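Local structure of DUF1425 domain-containing protein (Shewanella loihica, 3O0L) at residues A[17-29]-A[99-111]. The protein is of unknown function, a small all-beta DUF1425 family member that is probably a lipoprotein in its natural form. Numbering follows the deposited sequence.
Sequences VDNGSFHSDVDVS and AVRCELYVREAIS
Phe22 and Glu108 meet where two antiparallel sheets of a beta sandwich face each other: strand 22-29 belongs to one sheet, strand 101-109 to the other, their axes 7.7 Å apart at closest and running nearly antiparallel. Phe22 closes the type II' turn that begins at Asn19, and its CG stands anti to the backbone nitrogen (chi1 -177°), which carries the ring beneath the chain's last modelled residues. Ser111 N sits over the ring centre, 3.8 Å above its plane, and Ile110 CA covers the same face, while Glu108 OE1 comes in at the edge, 3.8 Å from CZ. Cut back to alanine, Phe22 would lose the ring that lies under Ile110 and Ser111, and is likely to leave a gap beneath them. Asn19 ND2 adds a weak hydrogen bond to Ser111 O. Further along, Val28 and Val106 lie alongside each other, pointing in opposite directions, CG2 to CG2 at 3.9 Å, and Val28 CG1 touches Leu104 CD2. In the second subunit a strand pairs with residues 105-109, continuing the three-stranded sheet across the interface. Glu108 and Ser24 bring polar groups into this otherwise largely apolar buried layer. Ser24 OG donates to the syn lone pair of Glu108 OE1 at 2.9 Å, and one water donates both to Ser24 OG and to Glu108 OE2, closing a small ring of hydrogen bonds round the carboxylate.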
loop_
_atom_site.group_PDB
_atom_site.type_symbol
_atom_site.label_atom_id
_atom_site.label_comp_id
_atom_site.label_asym_id
_atom_site.label_seq_id
_atom_site.Cartn_x
_atom_site.Cartn_y
_atom_site.Cartn_z
ATOM N N VAL A 17 9.252 -4.957 -5.211
ATOM C CA VAL A 17 9.567 -6.374 -5.214
ATOM C C VAL A 17 10.932 -6.541 -5.862
ATOM O O VAL A 17 11.203 -5.982 -6.960
ATOM C CB VAL A 17 8.506 -7.170 -6.021
ATOM C CG1 VAL A 17 8.877 -8.671 -6.102
ATOM C CG2 VAL A 17 7.118 -6.946 -5.438
ATOM N N ASP A 18 11.795 -7.328 -5.221
ATOM C CA ASP A 18 13.091 -7.639 -5.759
ATOM C C ASP A 18 13.295 -9.135 -5.572
ATOM O O ASP A 18 13.417 -9.625 -4.437
ATOM C CB ASP A 18 14.188 -6.808 -5.086
ATOM C CG ASP A 18 13.966 -5.325 -5.246
ATOM O OD1 ASP A 18 14.299 -4.760 -6.324
ATOM O OD2 ASP A 18 13.426 -4.709 -4.299
ATOM N N ASN A 19 13.283 -9.860 -6.688
ATOM C CA ASN A 19 13.276 -11.310 -6.645
ATOM C C ASN A 19 14.117 -11.885 -7.795
ATOM O O ASN A 19 13.632 -12.053 -8.920
ATOM C CB ASN A 19 11.819 -11.773 -6.686
ATOM C CG ASN A 19 11.661 -13.248 -6.348
ATOM O OD1 ASN A 19 12.353 -13.780 -5.484
ATOM N ND2 ASN A 19 10.745 -13.908 -7.027
ATOM N N GLY A 20 15.394 -12.134 -7.499
ATOM C CA GLY A 20 16.370 -12.538 -8.502
ATOM C C GLY A 20 16.500 -11.412 -9.507
ATOM O O GLY A 20 16.759 -10.260 -9.134
ATOM N N SER A 21 16.231 -11.725 -10.768
ATOM C CA SER A 21 16.388 -10.763 -11.849
ATOM C C SER A 21 15.168 -9.838 -11.976
ATOM O O SER A 21 15.246 -8.809 -12.649
ATOM C CB SER A 21 16.663 -11.513 -13.165
ATOM O OG SER A 21 15.547 -12.321 -13.515
ATOM N N PHE A 22 14.065 -10.191 -11.302
ATOM C CA PHE A 22 12.840 -9.425 -11.303
ATOM C C PHE A 22 12.838 -8.275 -10.296
ATOM O O PHE A 22 13.030 -8.480 -9.087
ATOM C CB PHE A 22 11.663 -10.349 -10.997
ATOM C CG PHE A 22 10.331 -9.665 -11.047
ATOM C CD1 PHE A 22 9.733 -9.397 -12.283
ATOM C CD2 PHE A 22 9.662 -9.271 -9.883
ATOM C CE1 PHE A 22 8.499 -8.762 -12.369
ATOM C CE2 PHE A 22 8.407 -8.618 -9.970
ATOM C CZ PHE A 22 7.833 -8.367 -11.211
ATOM N N HIS A 23 12.589 -7.065 -10.791
ATOM C CA HIS A 23 12.520 -5.866 -9.953
ATOM C C HIS A 23 11.303 -5.022 -10.381
ATOM O O HIS A 23 11.180 -4.657 -11.553
ATOM C CB HIS A 23 13.821 -5.077 -10.081
ATOM C CG HIS A 23 15.042 -5.868 -9.722
ATOM N ND1 HIS A 23 15.474 -6.024 -8.422
ATOM C CD2 HIS A 23 15.917 -6.560 -10.495
ATOM C CE1 HIS A 23 16.556 -6.784 -8.410
ATOM N NE2 HIS A 23 16.850 -7.117 -9.657
ATOM N N SER A 24 10.371 -4.754 -9.479
ATOM C CA SER A 24 9.314 -3.825 -9.776
ATOM C C SER A 24 9.165 -2.843 -8.649
ATOM O O SER A 24 9.591 -3.097 -7.550
ATOM C CB SER A 24 7.994 -4.553 -9.968
ATOM O OG SER A 24 7.685 -5.284 -8.823
ATOM N N ASP A 25 8.559 -1.707 -8.940
ATOM C CA ASP A 25 8.388 -0.654 -7.982
ATOM C C ASP A 25 7.217 0.149 -8.464
ATOM O O ASP A 25 7.327 0.852 -9.467
ATOM C CB ASP A 25 9.674 0.178 -7.923
ATOM C CG ASP A 25 9.716 1.153 -6.754
ATOM O OD1 ASP A 25 8.672 1.463 -6.167
ATOM O OD2 ASP A 25 10.836 1.618 -6.439
ATOM N N VAL A 26 6.091 0.008 -7.787
ATOM C CA VAL A 26 4.873 0.678 -8.215
ATOM C C VAL A 26 4.204 1.382 -7.065
ATOM O O VAL A 26 4.312 0.960 -5.901
ATOM C CB VAL A 26 3.887 -0.295 -8.822
ATOM C CG1 VAL A 26 4.578 -1.134 -9.896
ATOM C CG2 VAL A 26 3.255 -1.152 -7.736
ATOM N N ASP A 27 3.556 2.496 -7.385
ATOM C CA ASP A 27 2.781 3.248 -6.447
ATOM C C ASP A 27 1.316 3.304 -6.890
ATOM O O ASP A 27 1.035 3.667 -8.023
ATOM C CB ASP A 27 3.335 4.647 -6.325
ATOM C CG ASP A 27 2.632 5.429 -5.234
ATOM O OD1 ASP A 27 2.715 5.010 -4.066
ATOM O OD2 ASP A 27 1.951 6.422 -5.540
ATOM N N VAL A 28 0.422 2.913 -5.995
ATOM C CA VAL A 28 -0.994 2.821 -6.262
ATOM C C VAL A 28 -1.735 3.758 -5.314
ATOM O O VAL A 28 -1.497 3.722 -4.105
ATOM C CB VAL A 28 -1.509 1.387 -6.015
ATOM C CG1 VAL A 28 -3.021 1.314 -6.264
ATOM C CG2 VAL A 28 -0.743 0.387 -6.903
ATOM N N SER A 29 -2.574 4.629 -5.871
ATOM C CA SER A 29 -3.479 5.434 -5.067
ATOM C C SER A 29 -4.806 5.728 -5.806
ATOM O O SER A 29 -4.851 5.710 -7.048
ATOM C CB SER A 29 -2.786 6.720 -4.643
ATOM O OG SER A 29 -2.752 7.614 -5.720
ATOM N N ALA A 99 -23.172 4.205 -3.676
ATOM C CA ALA A 99 -21.745 4.031 -3.439
ATOM C C ALA A 99 -21.171 5.297 -2.844
ATOM O O ALA A 99 -21.459 6.411 -3.318
ATOM C CB ALA A 99 -21.028 3.688 -4.735
ATOM N N VAL A 100 -20.405 5.163 -1.763
ATOM C CA VAL A 100 -19.792 6.349 -1.133
ATOM C C VAL A 100 -18.286 6.338 -1.253
ATOM O O VAL A 100 -17.655 7.327 -0.985
ATOM C CB VAL A 100 -20.184 6.476 0.357
ATOM C CG1 VAL A 100 -21.743 6.580 0.494
ATOM C CG2 VAL A 100 -19.630 5.301 1.167
ATOM N N ARG A 101 -17.704 5.230 -1.696
ATOM C CA ARG A 101 -16.262 5.038 -1.597
ATOM C C ARG A 101 -15.799 3.979 -2.604
ATOM O O ARG A 101 -16.537 3.062 -2.869
ATOM C CB ARG A 101 -16.005 4.562 -0.152
ATOM C CG ARG A 101 -14.645 4.235 0.262
ATOM C CD ARG A 101 -14.617 3.931 1.790
ATOM N NE ARG A 101 -15.235 2.671 2.276
ATOM C CZ ARG A 101 -14.692 1.451 2.183
ATOM N NH1 ARG A 101 -13.545 1.244 1.536
ATOM N NH2 ARG A 101 -15.325 0.408 2.722
ATOM N N CYS A 102 -14.610 4.142 -3.173
ATOM C CA CYS A 102 -14.014 3.115 -4.017
ATOM C C CYS A 102 -12.698 2.667 -3.453
ATOM O O CYS A 102 -12.125 3.331 -2.563
ATOM C CB CYS A 102 -13.737 3.622 -5.435
ATOM S SG CYS A 102 -12.219 4.702 -5.606
ATOM N N GLU A 103 -12.227 1.532 -3.970
ATOM C CA GLU A 103 -10.891 1.002 -3.690
ATOM C C GLU A 103 -10.328 0.515 -5.026
ATOM O O GLU A 103 -11.053 -0.108 -5.824
ATOM C CB GLU A 103 -10.950 -0.146 -2.673
ATOM C CG GLU A 103 -11.448 0.246 -1.280
ATOM C CD GLU A 103 -11.669 -0.947 -0.338
ATOM O OE1 GLU A 103 -11.551 -2.116 -0.780
ATOM O OE2 GLU A 103 -11.981 -0.711 0.851
ATOM N N LEU A 104 -9.072 0.833 -5.306
ATOM C CA LEU A 104 -8.382 0.381 -6.511
ATOM C C LEU A 104 -7.523 -0.812 -6.145
ATOM O O LEU A 104 -6.767 -0.731 -5.177
ATOM C CB LEU A 104 -7.502 1.492 -7.081
ATOM C CG LEU A 104 -6.609 1.199 -8.289
ATOM C CD1 LEU A 104 -7.466 0.692 -9.480
ATOM C CD2 LEU A 104 -5.807 2.422 -8.686
ATOM N N TYR A 105 -7.642 -1.906 -6.900
ATOM C CA TYR A 105 -6.765 -3.086 -6.785
ATOM C C TYR A 105 -5.900 -3.231 -8.020
ATOM O O TYR A 105 -6.387 -3.034 -9.125
ATOM C CB TYR A 105 -7.586 -4.356 -6.632
ATOM C CG TYR A 105 -8.348 -4.381 -5.341
ATOM C CD1 TYR A 105 -9.596 -3.783 -5.214
ATOM C CD2 TYR A 105 -7.763 -4.930 -4.204
ATOM C CE1 TYR A 105 -10.243 -3.775 -4.006
ATOM C CE2 TYR A 105 -8.409 -4.938 -2.993
ATOM C CZ TYR A 105 -9.639 -4.378 -2.905
ATOM O OH TYR A 105 -10.230 -4.407 -1.684
ATOM N N VAL A 106 -4.617 -3.547 -7.818
ATOM C CA VAL A 106 -3.661 -3.751 -8.876
ATOM C C VAL A 106 -2.977 -5.058 -8.625
ATOM O O VAL A 106 -2.562 -5.352 -7.488
ATOM C CB VAL A 106 -2.614 -2.614 -8.927
ATOM C CG1 VAL A 106 -1.468 -2.938 -9.860
ATOM C CG2 VAL A 106 -3.276 -1.265 -9.303
ATOM N N ARG A 107 -2.855 -5.871 -9.671
ATOM C CA ARG A 107 -2.128 -7.100 -9.509
ATOM C C ARG A 107 -1.046 -7.225 -10.550
ATOM O O ARG A 107 -1.157 -6.693 -11.652
ATOM C CB ARG A 107 -3.065 -8.279 -9.385
ATOM C CG ARG A 107 -3.766 -8.661 -10.558
ATOM C CD ARG A 107 -4.817 -9.724 -10.196
ATOM N NE ARG A 107 -5.402 -10.218 -11.422
ATOM C CZ ARG A 107 -6.434 -11.061 -11.508
ATOM N NH1 ARG A 107 -7.055 -11.558 -10.429
ATOM N NH2 ARG A 107 -6.850 -11.401 -12.708
ATOM N N GLU A 108 0.051 -7.864 -10.150
ATOM C CA GLU A 108 1.190 -8.080 -11.019
ATOM C C GLU A 108 1.747 -9.448 -10.729
ATOM O O GLU A 108 1.609 -9.967 -9.618
ATOM C CB GLU A 108 2.272 -7.007 -10.813
ATOM C CG GLU A 108 2.705 -6.867 -9.370
ATOM C CD GLU A 108 3.948 -5.988 -9.180
ATOM O OE1 GLU A 108 5.088 -6.506 -9.376
ATOM O OE2 GLU A 108 3.776 -4.796 -8.810
ATOM N N ALA A 109 2.308 -10.061 -11.749
ATOM C CA ALA A 109 2.916 -11.355 -11.608
ATOM C C ALA A 109 4.334 -11.086 -11.105
ATOM O O ALA A 109 4.972 -10.170 -11.581
ATOM C CB ALA A 109 2.930 -12.098 -12.974
ATOM N N ILE A 110 4.767 -11.814 -10.074
ATOM C CA ILE A 110 6.153 -11.825 -9.594
ATOM C C ILE A 110 6.841 -12.922 -10.385
ATOM O O ILE A 110 6.227 -13.968 -10.642
ATOM C CB ILE A 110 6.276 -12.271 -8.110
ATOM C CG1 ILE A 110 5.421 -11.419 -7.180
ATOM C CG2 ILE A 110 7.750 -12.263 -7.654
ATOM C CD1 ILE A 110 5.415 -11.954 -5.768
ATOM N N SER A 111 8.093 -12.720 -10.775
ATOM C CA SER A 111 8.816 -13.769 -11.507
ATOM C C SER A 111 10.179 -13.952 -10.876
ATOM O O SER A 111 10.556 -13.172 -9.991
ATOM C CB SER A 111 8.928 -13.411 -12.993
ATOM O OG SER A 111 9.994 -12.518 -13.231
HETATM O O HOH W 1 5.886 -3.813 -7.295
#